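Local coordinates for beta-porphyranase A (Bacteroides plebeius, PDB 4AW7), which cleaves the sulfated red-algal polysaccharide porphyran at the (1->4) linkages between beta-D-galactose and alpha-L-galactose-6-sulfate, at residues Leu251-Ala256 with Ile546-Ile551; Met509-Gly512 with Ser518-Pro521. All coordinates share one frame; numbering follows the deposited sequence.

In the fold
Both contacts involve the five-stranded mixed sheet of the C-terminal beta-sandwich region, and their centres lie about 10 Å apart. In contact 1, strand 546-555, at the outer edge of that sheet, meets helix 245-262, which belongs to the parallel alpha/beta part with the active site. In contact 2, the neighbouring strand 503-514 meets the loop leading to strand 522-525 in the second, four-stranded sheet. Along the chain, both segments of contact 2 fall between those of contact 1. Antiparallel backbone bonds, Ile551 N to Met509 O and Ile511 N to Gly549 O, join the two strands, so one sheet meets the catalytic part on one face and its own connecting loop on the other.

Contact 1. Residues Leu251-Ala256 with Ile546-Ile551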
ATOM      1  N   LEU A 251      -1.727  -0.690   8.291  1.00  6.52           N
ATOM      2  CA  LEU A 251      -2.746   0.057   7.572  1.00  6.94           C
ATOM      3  C   LEU A 251      -4.103   0.004   8.250  1.00  6.74           C
ATOM      4  O   LEU A 251      -4.815   1.009   8.295  1.00  7.50           O
ATOM      5  CB  LEU A 251      -2.822  -0.412   6.104  1.00  7.20           C
ATOM      6  CG  LEU A 251      -1.528  -0.276   5.296  1.00  6.90           C
ATOM      7  CD1 LEU A 251      -1.788  -0.782   3.892  1.00  8.84           C
ATOM      8  CD2 LEU A 251      -0.969   1.136   5.294  1.00  9.22           C
ATOM      9  N   ASP A 252      -4.443  -1.137   8.844  1.00  7.17           N
ATOM     10  CA  ASP A 252      -5.670  -1.208   9.620  1.00  8.10           C
ATOM     11  C   ASP A 252      -5.687  -0.202  10.766  1.00  7.34           C
ATOM     12  O   ASP A 252      -6.744   0.339  11.075  1.00  8.12           O
ATOM     13  CB  ASP A 252      -5.893  -2.611  10.196  1.00  7.70           C
ATOM     14  CG  ASP A 252      -6.504  -3.598   9.229  1.00  7.84           C
ATOM     15  OD1 ASP A 252      -6.527  -3.345   8.001  1.00  7.93           O
ATOM     16  OD2 ASP A 252      -7.014  -4.659   9.700  1.00  8.68           O
ATOM     17  N   MET A 253      -4.542   0.068  11.394  1.00  7.67           N
ATOM     18  CA  MET A 253      -4.567   1.010  12.518  1.00  7.73           C
ATOM     19  C   MET A 253      -4.906   2.418  12.083  1.00  7.78           C
ATOM     20  O   MET A 253      -5.623   3.149  12.761  1.00  8.62           O
ATOM     21  CB  MET A 253      -3.281   0.998  13.303  1.00  7.86           C
ATOM     22  CG  MET A 253      -3.423   1.589  14.696  1.00  9.34           C
ATOM     23  SD  MET A 253      -1.979   1.190  15.733  1.00  9.12           S
ATOM     24  CE  MET A 253      -2.598   1.764  17.335  1.00 10.00           C
ATOM     25  N   VAL A 254      -4.326   2.809  10.943  1.00  7.53           N
ATOM     26  CA  VAL A 254      -4.631   4.141  10.356  1.00  8.42           C
ATOM     27  C   VAL A 254      -6.135   4.256  10.083  1.00  8.21           C
ATOM     28  O   VAL A 254      -6.760   5.247  10.432  1.00  9.05           O
ATOM     29  CB  VAL A 254      -3.766   4.430   9.128  1.00  7.81           C
ATOM     30  CG1 VAL A 254      -4.169   5.721   8.445  1.00  8.41           C
ATOM     31  CG2 VAL A 254      -2.295   4.427   9.490  1.00  9.11           C
ATOM     32  N   GLU A 255      -6.698   3.238   9.433  1.00  8.34           N
ATOM     33  CA  GLU A 255      -8.136   3.253   9.134  1.00  8.94           C
ATOM     34  C   GLU A 255      -8.971   3.295  10.411  1.00  9.15           C
ATOM     35  O   GLU A 255      -9.950   4.048  10.511  1.00 10.73           O
ATOM     36  CB  GLU A 255      -8.511   2.008   8.317  1.00  9.41           C
ATOM     37  CG  GLU A 255      -7.935   1.970   6.926  1.00 10.06           C
ATOM     38  CD  GLU A 255      -8.301   0.702   6.135  1.00 11.31           C
ATOM     39  OE1 GLU A 255      -9.142  -0.094   6.613  1.00 11.22           O
ATOM     40  OE2 GLU A 255      -7.816   0.481   4.979  1.00 14.59           O
ATOM     41  N   ALA A 256      -8.614   2.439  11.371  1.00  9.65           N
ATOM     42  CA  ALA A 256      -9.388   2.317  12.602  1.00  9.67           C
ATOM     43  C   ALA A 256      -9.400   3.626  13.376  1.00  9.91           C
ATOM     44  O   ALA A 256     -10.470   4.035  13.874  1.00 11.06           O
ATOM     45  CB  ALA A 256      -8.808   1.185  13.445  1.00 10.58           C
ATOM     46  N   ILE A 546       8.748  -7.566  19.188  1.00 14.06           N
ATOM     47  CA  ILE A 546       7.323  -7.314  19.309  1.00 12.48           C
ATOM     48  C   ILE A 546       6.653  -7.847  18.076  1.00 11.31           C
ATOM     49  O   ILE A 546       7.013  -7.477  16.954  1.00 12.05           O
ATOM     50  CB  ILE A 546       6.982  -5.808  19.461  1.00 12.44           C
ATOM     51  CG1 ILE A 546       7.825  -5.159  20.576  1.00 14.97           C
ATOM     52  CG2 ILE A 546       5.472  -5.652  19.648  1.00 13.39           C
ATOM     53  CD1 ILE A 546       7.933  -3.635  20.447  1.00 21.64           C
ATOM     54  N   PHE A 547       5.661  -8.701  18.278  1.00 10.06           N
ATOM     55  CA  PHE A 547       4.773  -9.099  17.200  1.00  9.71           C
ATOM     56  C   PHE A 547       3.771  -7.986  16.996  1.00  8.93           C
ATOM     57  O   PHE A 547       3.108  -7.560  17.919  1.00 11.11           O
ATOM     58  CB  PHE A 547       3.987 -10.357  17.544  1.00 10.40           C
ATOM     59  CG  PHE A 547       2.990 -10.781  16.473  1.00 10.67           C
ATOM     60  CD1 PHE A 547       3.402 -11.516  15.415  1.00 11.25           C
ATOM     61  CD2 PHE A 547       1.672 -10.353  16.522  1.00 10.73           C
ATOM     62  CE1 PHE A 547       2.508 -11.893  14.411  1.00 12.68           C
ATOM     63  CE2 PHE A 547       0.762 -10.746  15.521  1.00 11.98           C
ATOM     64  CZ  PHE A 547       1.201 -11.500  14.490  1.00 11.63           C
ATOM     65  N   PHE A 548       3.680  -7.470  15.771  1.00  7.71           N
ATOM     66  CA  PHE A 548       2.620  -6.534  15.406  1.00  7.86           C
ATOM     67  C   PHE A 548       2.023  -7.003  14.105  1.00  7.58           C
ATOM     68  O   PHE A 548       2.690  -6.982  13.074  1.00  7.42           O
ATOM     69  CB  PHE A 548       3.111  -5.093  15.312  1.00  7.36           C
ATOM     70  CG  PHE A 548       2.001  -4.113  15.037  1.00  7.40           C
ATOM     71  CD1 PHE A 548       0.885  -4.049  15.855  1.00  8.66           C
ATOM     72  CD2 PHE A 548       2.071  -3.234  13.968  1.00  7.99           C
ATOM     73  CE1 PHE A 548      -0.132  -3.190  15.611  1.00  8.26           C
ATOM     74  CE2 PHE A 548       1.044  -2.303  13.728  1.00  8.88           C
ATOM     75  CZ  PHE A 548      -0.051  -2.281  14.558  1.00  8.14           C
ATOM     76  N   GLY A 549       0.796  -7.517  14.179  1.00  7.74           N
ATOM     77  CA  GLY A 549       0.207  -8.152  13.014  1.00  8.13           C
ATOM     78  C   GLY A 549      -1.294  -8.286  13.149  1.00  7.81           C
ATOM     79  O   GLY A 549      -1.821  -8.350  14.262  1.00  8.44           O
ATOM     80  N   MET A 550      -1.954  -8.368  11.993  1.00  8.04           N
ATOM     81  CA  MET A 550      -3.353  -8.628  11.872  1.00  7.88           C
ATOM     82  C   MET A 550      -3.555 -10.116  11.599  1.00  8.52           C
ATOM     83  O   MET A 550      -2.973 -10.666  10.660  1.00  9.11           O
ATOM     84  CB  MET A 550      -3.898  -7.780  10.717  1.00  8.47           C
ATOM     85  CG  MET A 550      -5.437  -7.834  10.536  1.00  8.90           C
ATOM     86  SD  MET A 550      -6.128  -9.364   9.826  1.00  9.41           S
ATOM     87  CE  MET A 550      -5.390  -9.338   8.179  1.00 10.15           C
ATOM     88  N   ILE A 551      -4.326 -10.766  12.469  1.00  8.41           N
ATOM     89  CA  ILE A 551      -4.680 -12.174  12.354  1.00  8.76           C
ATOM     90  C   ILE A 551      -6.147 -12.228  11.983  1.00  8.81           C
ATOM     91  O   ILE A 551      -6.995 -11.712  12.720  1.00  9.25           O
ATOM     92  CB  ILE A 551      -4.384 -12.932  13.669  1.00  9.55           C
ATOM     93  CG1 ILE A 551      -2.902 -12.842  14.034  1.00 10.36           C
ATOM     94  CG2 ILE A 551      -4.817 -14.406  13.549  1.00 10.91           C
ATOM     95  CD1 ILE A 551      -2.554 -13.319  15.439  1.00 13.59           C
TER
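Asp252 and Met550 make the closer half of this contact: carboxylate oxygen Asp252 OD2 lies 3.6 Å from Met550 CG, the methylene next to the sulfur. With CG anti to the backbone N (chi1 -174°), Met550 presents this methylene to the helix, and the bends beyond it turn the sulfur and methyl aside. Met550 CG only packs there; OD2 forms a salt bridge with Arg508 on the adjacent strand and OD1 one with Arg307, so each carboxylate oxygen of the buried acid has a charged partner. An acid suits this place because two arginines meet its charge.

The looser half lies one helix residue further on. Met253, with CG anti to the backbone N (chi1 -161°) and an extended chain, brings SD to 4.1 Å from Phe548 CZ. Met253 SD is 5.4 Å from the centroid of the Phe548 ring and 66° off its normal, an oblique Met-aromatic contact in which the two side chains cross at about a right angle. No solvent side opens here, since all four residues are buried. Asn246 and Ser245, at the start of helix 245-262, hydrogen-bond to the backbone of Phe548 and Met550, two apart on the strand. This is helix-on-sheet packing at a domain interface, consistent with an outer helix of a (beta/alpha)-barrel catalytic domain, as in clan GH-A, resting against an accessory beta-sandwich.

Contact 2. Residues Met509-Gly512 with Ser518-Pro521; sequences MSIG and SKKP
The hydroxyl oxygen Ser518 OG accepts a hydrogen bond from Lys520 N at 3.1 Å, with a fairly straight N-H...O angle of 159°. This is an ST turn, and serine suits it because its short hydroxyl side chain reaches the backbone N two residues on. The turn shapes the loop that faces Ile511: Ile511 CD1 lies 4.4 Å from the carbonyl oxygen Ser518 O, which accepts a hydrogen bond from Arg513, while Ser518 N is bound by Asp573.

Between the loop and strand 503-514 the meeting is apolar. Ile511 carries CG1 in the crowded position between the backbone N and the carbonyl carbon (chi1 60°), and from there CD1 reaches 4.2 Å from Lys519 CG, the two side chains crossing at about a right angle. Lysine fits here because its CG methylene packs on the isoleucine tip while its ammonium end leads off to a cation-pi contact with Phe547. Two residues along the strand, on the same face, Met509 runs straight out and then bends at chi3. Met509 SD meets Pro521 CG at 3.7 Å, and Met509 CE lies 4.1 Å from Pro521 CD. The compact proline ring gives the pliable thioether a firm apolar surface, and Phe571 touches both Pro521 and Ile511.

No hydrogen bond joins the two segments. The chemistry therefore implies a division of labour: polar bonds fix the shape of the loop, while dispersion forces seat it on the inner face of the strand, where the chain passes from one sheet of the sandwich to the other.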
ATOM      1  N   MET A 509      -8.194  -9.004  13.476  1.00  8.25           N
ATOM      2  CA  MET A 509      -7.765  -8.723  14.840  1.00  8.42           C
ATOM      3  C   MET A 509      -6.293  -8.346  14.816  1.00  8.42           C
ATOM      4  O   MET A 509      -5.458  -9.220  14.543  1.00  8.88           O
ATOM      5  CB  MET A 509      -7.978  -9.984  15.682  1.00  9.46           C
ATOM      6  CG  MET A 509      -7.431  -9.913  17.071  1.00 10.28           C
ATOM      7  SD  MET A 509      -7.605 -11.384  18.074  1.00 15.70           S
ATOM      8  CE  MET A 509      -6.503 -12.492  17.210  1.00 20.20           C
ATOM      9  N   SER A 510      -5.992  -7.084  15.098  1.00  8.28           N
ATOM     10  CA  SER A 510      -4.602  -6.630  15.118  1.00  8.14           C
ATOM     11  C   SER A 510      -4.127  -6.480  16.547  1.00  8.41           C
ATOM     12  O   SER A 510      -4.812  -5.830  17.358  1.00  9.65           O
ATOM     13  CB  SER A 510      -4.411  -5.346  14.310  1.00  8.94           C
ATOM     14  OG  SER A 510      -4.676  -5.515  12.912  1.00  8.65           O
ATOM     15  N   ILE A 511      -2.941  -7.057  16.781  1.00  8.40           N
ATOM     16  CA  ILE A 511      -2.341  -7.053  18.116  1.00  8.84           C
ATOM     17  C   ILE A 511      -0.873  -6.687  18.008  1.00  8.87           C
ATOM     18  O   ILE A 511      -0.185  -7.031  17.051  1.00  9.17           O
ATOM     19  CB  ILE A 511      -2.524  -8.397  18.861  1.00  9.46           C
ATOM     20  CG1 ILE A 511      -1.892  -9.542  18.097  1.00 10.36           C
ATOM     21  CG2 ILE A 511      -4.017  -8.655  19.130  1.00 11.21           C
ATOM     22  CD1 ILE A 511      -1.912 -10.913  18.859  1.00 12.81           C
ATOM     23  N   GLY A 512      -0.398  -5.973  19.034  1.00  9.21           N
ATOM     24  CA  GLY A 512       1.030  -5.729  19.263  1.00  9.34           C
ATOM     25  C   GLY A 512       1.336  -6.289  20.642  1.00 10.12           C
ATOM     26  O   GLY A 512       0.826  -5.788  21.644  1.00 10.67           O
ATOM     27  N   SER A 518       0.489 -14.768  24.132  1.00 14.68           N
ATOM     28  CA  SER A 518      -0.484 -15.550  23.392  1.00 15.20           C
ATOM     29  C   SER A 518      -1.053 -14.794  22.181  1.00 14.57           C
ATOM     30  O   SER A 518      -1.421 -13.624  22.290  1.00 14.37           O
ATOM     31  CB  SER A 518      -1.625 -15.901  24.337  1.00 15.47           C
ATOM     32  OG  SER A 518      -2.605 -16.679  23.673  1.00 17.59           O
ATOM     33  N   LYS A 519      -1.183 -15.529  21.078  1.00 14.60           N
ATOM     34  CA  LYS A 519      -1.889 -15.052  19.896  1.00 15.07           C
ATOM     35  C   LYS A 519      -3.223 -15.805  19.705  1.00 16.12           C
ATOM     36  O   LYS A 519      -3.805 -15.753  18.604  1.00 17.32           O
ATOM     37  CB  LYS A 519      -1.034 -15.231  18.660  1.00 14.97           C
ATOM     38  CG  LYS A 519       0.272 -14.458  18.724  1.00 15.49           C
ATOM     39  CD  LYS A 519       1.112 -14.834  17.579  1.00 17.38           C
ATOM     40  CE  LYS A 519       2.388 -14.048  17.473  1.00 16.35           C
ATOM     41  NZ  LYS A 519       3.373 -14.279  18.554  1.00 15.72           N
ATOM     42  N   LYS A 520      -3.705 -16.440  20.780  1.00 17.15           N
ATOM     43  CA  LYS A 520      -4.883 -17.338  20.758  1.00 17.97           C
ATOM     44  C   LYS A 520      -5.835 -16.945  21.843  1.00 17.99           C
ATOM     45  O   LYS A 520      -6.121 -17.714  22.770  1.00 19.94           O
ATOM     46  CB  LYS A 520      -4.455 -18.777  20.989  1.00 20.48           C
ATOM     47  CG  LYS A 520      -3.766 -19.298  19.807  1.00 23.76           C
ATOM     48  CD  LYS A 520      -4.761 -19.843  18.769  1.00 27.79           C
ATOM     49  CE  LYS A 520      -5.053 -21.324  18.994  1.00 29.72           C
ATOM     50  NZ  LYS A 520      -5.946 -21.944  17.963  1.00 33.20           N
ATOM     51  N   PRO A 521      -6.383 -15.735  21.747  1.00 15.76           N
ATOM     52  CA  PRO A 521      -7.432 -15.386  22.678  1.00 15.44           C
ATOM     53  C   PRO A 521      -8.680 -16.237  22.429  1.00 16.52           C
ATOM     54  O   PRO A 521      -8.829 -16.844  21.358  1.00 15.89           O
ATOM     55  CB  PRO A 521      -7.744 -13.928  22.337  1.00 15.36           C
ATOM     56  CG  PRO A 521      -7.448 -13.831  20.865  1.00 14.81           C
ATOM     57  CD  PRO A 521      -6.235 -14.720  20.684  1.00 15.94           C
TER